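Local coordinates for beta subunit of photoactivated adenylyl cyclase (Beggiatoa sp. PS, PDB 5MBC) that converts ATP to cyclic AMP under the control of blue light, sensed by a flavin-binding BLUF domain coupled to a cyclase catalytic domain, at the interface of chains A and B. Coordinates in Å, arbitrary orientation; residue numbers count along the deposited sequence, not the author numbering. Chains: chain A/B, Beta subunit of photoactivated adenylyl cyclase.

The interface of chains A and B. Residues chain A 9, 53, 80-81, 90; chain B 114, 118.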
# COMPACT_ATOMS: atom_id res chain seq x y z
N VAL A 9 -22.28 3.94 -8.07
CA VAL A 9 -22.30 4.45 -6.71
C VAL A 9 -20.96 5.12 -6.44
O VAL A 9 -19.91 4.55 -6.74
CB VAL A 9 -22.55 3.33 -5.67
CG1 VAL A 9 -22.66 3.92 -4.28
CG2 VAL A 9 -23.80 2.54 -6.03
N ILE A 53 -26.30 7.21 -5.48
CA ILE A 53 -26.51 6.11 -6.41
C ILE A 53 -27.23 6.68 -7.63
O ILE A 53 -28.20 7.43 -7.48
CB ILE A 53 -27.31 4.96 -5.77
CG1 ILE A 53 -26.60 4.47 -4.51
CG2 ILE A 53 -27.51 3.83 -6.76
CD1 ILE A 53 -27.38 3.41 -3.75
N LEU A 80 -17.34 3.90 -6.37
CA LEU A 80 -17.08 2.64 -5.68
C LEU A 80 -17.55 1.42 -6.46
O LEU A 80 -16.96 0.34 -6.32
CB LEU A 80 -17.75 2.64 -4.30
CG LEU A 80 -17.27 3.69 -3.31
CD1 LEU A 80 -18.14 3.67 -2.07
CD2 LEU A 80 -15.81 3.46 -2.94
N LYS A 81 -18.60 1.56 -7.26
CA LYS A 81 -19.21 0.40 -7.89
C LYS A 81 -19.98 0.84 -9.12
O LYS A 81 -20.68 1.85 -9.09
CB LYS A 81 -20.14 -0.33 -6.91
CG LYS A 81 -20.74 -1.62 -7.43
CD LYS A 81 -21.25 -2.48 -6.28
CE LYS A 81 -22.76 -2.64 -6.31
NZ LYS A 81 -23.24 -3.44 -5.15
N MET A 90 -33.21 0.19 -8.81
CA MET A 90 -33.32 0.02 -7.37
C MET A 90 -34.28 1.03 -6.75
O MET A 90 -34.90 0.74 -5.72
CB MET A 90 -31.94 0.14 -6.72
CG MET A 90 -31.91 -0.30 -5.26
SD MET A 90 -30.24 -0.23 -4.59
CE MET A 90 -29.31 -1.04 -5.89
N SER B 114 -28.07 -0.63 1.29
CA SER B 114 -27.29 -0.90 0.08
C SER B 114 -25.94 -0.20 0.13
O SER B 114 -24.94 -0.76 -0.35
CB SER B 114 -28.08 -0.46 -1.15
OG SER B 114 -27.32 -0.63 -2.33
N THR B 118 -22.11 -1.83 0.10
CA THR B 118 -21.17 -1.44 -0.95
C THR B 118 -19.87 -0.91 -0.37
O THR B 118 -18.78 -1.27 -0.84
CB THR B 118 -21.82 -0.38 -1.86
OG1 THR B 118 -22.97 -0.95 -2.51
CG2 THR B 118 -20.83 0.08 -2.93
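Helix 110-128 of chain B lies across the beta-sheet of the chain A BLUF domain, the flavin-binding blue-light sensor, and B:Thr118 and B:Ser114, one helical turn apart, meet A:Lys81 on strand 77-84 and A:Met90 in a loop beside the sheet. B:Thr118 illustrates how a helix residue can satisfy its hydroxyl within its own helix while offering its methyl to a partner. With OG1 beside the backbone N (chi1 -62°), the methyl CG2 stands anti to it and packs 4.1 Å from CB of A:Lys81 and 4.2 Å from CB of A:Leu80. OG1 turns back and hydrogen-bonds the carbonyl O of B:Ser114 at 2.9 Å, the donor tilted 30° from the carbonyl plane. This bond probably helps to hold the threonine's rotation. The A:Lys81 side chain crosses that of B:Thr118 at a slant, bent at chi3 (114°), and brings the terminal amine nitrogen NZ to 3.6 Å from OG1 of B:Thr118, too long to count as a hydrogen bond. One turn earlier, B:Ser114 OG sits 3.7 Å from the thioether SD of A:Met90, while CD1 of A:Ile53 faces the same hydroxyl from 4.3 Å. A serine in place of B:Thr118 would probably leave a gap against A:Lys81 CB and A:Leu80 CB where the methyl had packed. With its two-fold twin, the contact helps to seat each helix on the partner's sensor sheet in the deposited dimer, probably the working form, and may help carry the light signal towards the cyclase domains.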